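Long-range contact in putative polyketide cyclase (Pseudomonas putida KT2440, PDB 3F7X), which is of unknown function but, as a SnoaL-like protein, may act as a polyketide cyclase: residues 75-81 with 99-105. Sequence-based numbering, arbitrary orientation.
With EDO (1,2-ethanediol), chain E; EDO (1,2-ethanediol), chain I.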
ATOM      1  N   CYS A  75     -19.270 -11.332  -6.027  1.00 11.63           N
ATOM      2  CA  CYS A  75     -19.725 -10.213  -5.217  1.00 11.25           C
ATOM      3  C   CYS A  75     -19.434  -8.804  -5.731  1.00 10.60           C
ATOM      4  O   CYS A  75     -20.088  -7.884  -5.280  1.00 11.38           O
ATOM      5  CB  CYS A  75     -19.138 -10.318  -3.791  1.00 11.71           C
ATOM      6  SG  CYS A  75     -19.629 -11.791  -2.889  1.00 13.66           S
ATOM      7  N   TYR A  76     -18.456  -8.629  -6.619  1.00 10.79           N
ATOM      8  CA  TYR A  76     -18.019  -7.318  -7.060  1.00 10.71           C
ATOM      9  C   TYR A  76     -17.716  -7.335  -8.540  1.00 11.20           C
ATOM     10  O   TYR A  76     -17.319  -8.353  -9.102  1.00 12.36           O
ATOM     11  CB  TYR A  76     -16.706  -6.921  -6.394  1.00 11.73           C
ATOM     12  CG  TYR A  76     -16.679  -7.049  -4.871  1.00 11.15           C
ATOM     13  CD1 TYR A  76     -17.104  -6.018  -4.059  1.00 12.33           C
ATOM     14  CD2 TYR A  76     -16.243  -8.202  -4.255  1.00 12.56           C
ATOM     15  CE1 TYR A  76     -17.084  -6.126  -2.689  1.00 13.77           C
ATOM     16  CE2 TYR A  76     -16.186  -8.308  -2.883  1.00 13.32           C
ATOM     17  CZ  TYR A  76     -16.617  -7.287  -2.110  1.00 12.08           C
ATOM     18  OH  TYR A  76     -16.582  -7.434  -0.749  1.00 13.90           O
ATOM     19  N   ARG A  77     -17.829  -6.155  -9.158  1.00 10.02           N
ATOM     20  CA  ARG A  77     -17.181  -5.944 -10.444  0.50 10.05           C
ATOM     21  C   ARG A  77     -16.373  -4.667 -10.329  1.00 10.89           C
ATOM     22  O   ARG A  77     -16.851  -3.653  -9.843  1.00 11.30           O
ATOM     23  CB  ARG A  77     -18.212  -5.893 -11.571  0.50 10.99           C
ATOM     24  CG  ARG A  77     -17.716  -5.595 -12.918  0.50 14.39           C
ATOM     25  CD  ARG A  77     -18.910  -5.361 -13.900  0.50 18.86           C
ATOM     26  NE  ARG A  77     -20.020  -6.297 -13.625  0.50 20.39           N
ATOM     27  CZ  ARG A  77     -20.142  -7.503 -14.174  0.50 22.51           C
ATOM     28  NH1 ARG A  77     -19.257  -7.893 -15.094  0.50 28.76           N
ATOM     29  NH2 ARG A  77     -21.152  -8.317 -13.820  0.50 17.11           N
ATOM     30  N   GLU A  78     -15.100  -4.786 -10.705  1.00 11.24           N
ATOM     31  CA  GLU A  78     -14.172  -3.658 -10.591  1.00  9.54           C
ATOM     32  C   GLU A  78     -13.437  -3.425 -11.885  1.00 10.32           C
ATOM     33  O   GLU A  78     -13.142  -4.348 -12.632  1.00 11.57           O
ATOM     34  CB  GLU A  78     -13.162  -3.897  -9.483  1.00 10.13           C
ATOM     35  CG  GLU A  78     -13.799  -3.905  -8.107  1.00 11.30           C
ATOM     36  CD  GLU A  78     -12.842  -4.056  -6.958  1.00 11.11           C
ATOM     37  OE1 GLU A  78     -11.630  -4.339  -7.184  1.00 14.19           O
ATOM     38  OE2 GLU A  78     -13.299  -3.854  -5.808  1.00 11.19           O
ATOM     39  N   ARG A  79     -13.152  -2.142 -12.124  1.00  9.93           N
ATOM     40  CA  ARG A  79     -12.298  -1.674 -13.189  1.00 10.22           C
ATOM     41  C   ARG A  79     -11.253  -0.775 -12.560  1.00  9.79           C
ATOM     42  O   ARG A  79     -11.589   0.137 -11.797  1.00 11.06           O
ATOM     43  CB  ARG A  79     -13.111  -0.852 -14.214  1.00 12.81           C
ATOM     44  CG  ARG A  79     -12.291  -0.155 -15.228  1.00 14.51           C
ATOM     45  CD  ARG A  79     -13.169   0.574 -16.204  1.00 16.87           C
ATOM     46  NE  ARG A  79     -14.041   1.594 -15.606  1.00 18.69           N
ATOM     47  CZ  ARG A  79     -13.679   2.855 -15.339  1.00 17.90           C
ATOM     48  NH1 ARG A  79     -12.467   3.298 -15.649  1.00 18.04           N
ATOM     49  NH2 ARG A  79     -14.570   3.654 -14.791  1.00 20.20           N
ATOM     50  N   LEU A  80      -9.987  -1.007 -12.913  1.00 10.51           N
ATOM     51  CA  LEU A  80      -8.908  -0.210 -12.369  1.00 11.93           C
ATOM     52  C   LEU A  80      -8.467   0.805 -13.393  1.00 13.07           C
ATOM     53  O   LEU A  80      -8.226   0.421 -14.551  1.00 16.88           O
ATOM     54  CB  LEU A  80      -7.747  -1.066 -12.015  1.00 13.95           C
ATOM     55  CG  LEU A  80      -8.057  -2.238 -11.167  1.00 14.65           C
ATOM     56  CD1 LEU A  80      -6.749  -2.991 -10.808  1.00 21.20           C
ATOM     57  CD2 LEU A  80      -8.875  -1.930  -9.899  1.00 15.24           C
ATOM     58  N   ALA A  81      -8.377   2.052 -12.998  1.00 11.06           N
ATOM     59  CA  ALA A  81      -8.025   3.167 -13.848  1.00 11.62           C
ATOM     60  C   ALA A  81      -6.747   3.806 -13.359  1.00 10.70           C
ATOM     61  O   ALA A  81      -6.329   3.602 -12.214  1.00 10.53           O
ATOM     62  CB  ALA A  81      -9.168   4.191 -13.857  1.00 14.71           C
ATOM     63  N   THR A  99      -6.771   3.635  -9.363  1.00  8.72           N
ATOM     64  CA  THR A  99      -8.086   4.002  -8.838  1.00  9.59           C
ATOM     65  C   THR A  99      -9.050   2.868  -9.141  1.00  9.40           C
ATOM     66  O   THR A  99      -9.229   2.471 -10.297  1.00 10.39           O
ATOM     67  CB  THR A  99      -8.623   5.293  -9.457  1.00 10.89           C
ATOM     68  OG1 THR A  99      -7.677   6.323  -9.225  1.00 15.13           O
ATOM     69  CG2 THR A  99      -9.961   5.664  -8.817  1.00 13.38           C
ATOM     70  N   VAL A 100      -9.662   2.336  -8.097  1.00  8.75           N
ATOM     71  CA  VAL A 100     -10.684   1.305  -8.215  1.00  9.48           C
ATOM     72  C   VAL A 100     -12.048   1.937  -8.465  1.00  9.20           C
ATOM     73  O   VAL A 100     -12.494   2.757  -7.690  1.00 10.68           O
ATOM     74  CB  VAL A 100     -10.757   0.441  -6.949  1.00  9.72           C
ATOM     75  CG1 VAL A 100     -11.833  -0.627  -7.105  1.00 11.26           C
ATOM     76  CG2 VAL A 100      -9.396  -0.182  -6.618  1.00 12.03           C
ATOM     77  N   HIS A 101     -12.673   1.538  -9.566  1.00  9.34           N
ATOM     78  CA  HIS A 101     -14.065   1.848  -9.869  1.00  9.55           C
ATOM     79  C   HIS A 101     -14.846   0.553  -9.744  1.00 11.01           C
ATOM     80  O   HIS A 101     -14.635  -0.365 -10.512  1.00 12.79           O
ATOM     81  CB  HIS A 101     -14.226   2.387 -11.290  1.00 11.11           C
ATOM     82  CG  HIS A 101     -13.553   3.692 -11.498  1.00 11.29           C
ATOM     83  ND1 HIS A 101     -14.223   4.891 -11.415  1.00 13.21           N
ATOM     84  CD2 HIS A 101     -12.251   3.994 -11.691  1.00 12.35           C
ATOM     85  CE1 HIS A 101     -13.358   5.878 -11.595  1.00 12.94           C
ATOM     86  NE2 HIS A 101     -12.159   5.359 -11.770  1.00 12.25           N
ATOM     87  N   GLY A 102     -15.739   0.465  -8.777  1.00 10.25           N
ATOM     88  CA  GLY A 102     -16.398  -0.808  -8.497  1.00 10.24           C
ATOM     89  C   GLY A 102     -17.885  -0.696  -8.317  1.00 10.72           C
ATOM     90  O   GLY A 102     -18.445   0.389  -8.094  1.00 10.91           O
ATOM     91  N   GLN A 103     -18.518  -1.853  -8.373  1.00 10.31           N
ATOM     92  CA  GLN A 103     -19.913  -1.999  -8.030  1.00 10.34           C
ATOM     93  C   GLN A 103     -20.047  -3.242  -7.129  1.00  9.96           C
ATOM     94  O   GLN A 103     -19.482  -4.277  -7.431  1.00 10.09           O
ATOM     95  CB  GLN A 103     -20.773  -2.185  -9.286  1.00 12.14           C
ATOM     96  CG  GLN A 103     -22.269  -2.080  -8.963  1.00 14.16           C
ATOM     97  CD  GLN A 103     -23.187  -2.001 -10.157  1.00 17.25           C
ATOM     98  OE1 GLN A 103     -22.871  -2.470 -11.240  1.00 18.31           O
ATOM     99  NE2 GLN A 103     -24.353  -1.429  -9.942  1.00 19.54           N
ATOM    100  N   TYR A 104     -20.773  -3.075  -6.027  1.00  9.63           N
ATOM    101  CA  TYR A 104     -20.970  -4.138  -5.033  1.00  9.78           C
ATOM    102  C   TYR A 104     -22.274  -4.857  -5.364  1.00  9.89           C
ATOM    103  O   TYR A 104     -23.362  -4.280  -5.250  1.00 12.19           O
ATOM    104  CB  TYR A 104     -20.997  -3.499  -3.651  1.00 10.45           C
ATOM    105  CG  TYR A 104     -20.951  -4.425  -2.468  1.00 10.41           C
ATOM    106  CD1 TYR A 104     -20.473  -5.723  -2.558  1.00 10.64           C
ATOM    107  CD2 TYR A 104     -21.355  -3.982  -1.220  1.00 11.51           C
ATOM    108  CE1 TYR A 104     -20.458  -6.546  -1.438  1.00 10.71           C
ATOM    109  CE2 TYR A 104     -21.320  -4.789  -0.105  1.00 11.38           C
ATOM    110  CZ  TYR A 104     -20.874  -6.084  -0.204  1.00 10.50           C
ATOM    111  OH  TYR A 104     -20.832  -6.938   0.894  1.00 12.29           O
ATOM    112  N   LEU A 105     -22.116  -6.084  -5.861  1.00  9.68           N
ATOM    113  CA  LEU A 105     -23.229  -6.818  -6.504  1.00 10.13           C
ATOM    114  C   LEU A 105     -23.982  -7.764  -5.594  1.00  9.56           C
ATOM    115  O   LEU A 105     -25.174  -7.963  -5.820  1.00 11.05           O
ATOM    116  CB  LEU A 105     -22.715  -7.630  -7.706  1.00 11.89           C
ATOM    117  CG  LEU A 105     -21.927  -6.865  -8.760  1.00 13.75           C
ATOM    118  CD1 LEU A 105     -21.440  -7.759  -9.888  1.00 16.67           C
ATOM    119  CD2 LEU A 105     -22.770  -5.699  -9.210  1.00 15.55           C
TER
HETATM  120  C1  EDO E 136     -12.620  -7.473 -11.283  1.00 18.70           C
HETATM  121  O1  EDO E 136     -14.071  -7.510 -11.276  1.00 15.49           O
HETATM  122  C2  EDO E 136     -11.913  -8.812 -11.450  1.00 19.45           C
HETATM  123  O2  EDO E 136     -11.979  -9.255 -12.820  1.00 25.33           O
HETATM  124  C1  EDO I 140      -3.632   7.733  -7.127  1.00 34.68           C
HETATM  125  O1  EDO I 140      -3.720   8.705  -8.187  1.00 42.20           O
HETATM  126  C2  EDO I 140      -4.761   6.728  -7.267  1.00 27.28           C
HETATM  127  O2  EDO I 140      -4.917   6.431  -8.666  1.00 22.16           O
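Strand 76-81 pairs antiparallel with strand 99-104 in a beta hairpin; the former, leaving helix 62-75, is part of the edge strand of this chain's curved sheet, the latter of the next strand in. Six backbone hydrogen bonds join the strands, and a seventh, Leu105 N to Cys75 O (2.8 Å), extends the ladder past their ends to the helix terminus. On one face, the guanidinium of Arg79 lies flat on the His101 ring, planes 21° apart, with NH2 3.4 Å from His101 CG. A bend at chi3 (60°) swings the Arg79 head over this ring, while Ala81 CB sits 3.8 Å from His101 CD2. Replacing His101 by alanine is likely to strip the Arg79 guanidinium of its stacking surface and let it turn. The opposite face belongs to the helix-lined concave side of the SnoaL-like alpha+beta cone. There Val100 CG1 lies against the Glu78 carboxylate, 3.6 Å from CD, and CG2 meets Leu80 CD2; Glu78 OE2 is hydrogen-bonded to Tyr119 OH. The rings of Tyr76 and Tyr104 run side by side, nearly parallel but slid apart, Tyr76 CE1 touching Tyr104 CD1 at 3.4 Å. Both hydroxyls reach Asp108, Tyr76 at OD2 and Tyr104 at N, the latter also bonding Pro112 O.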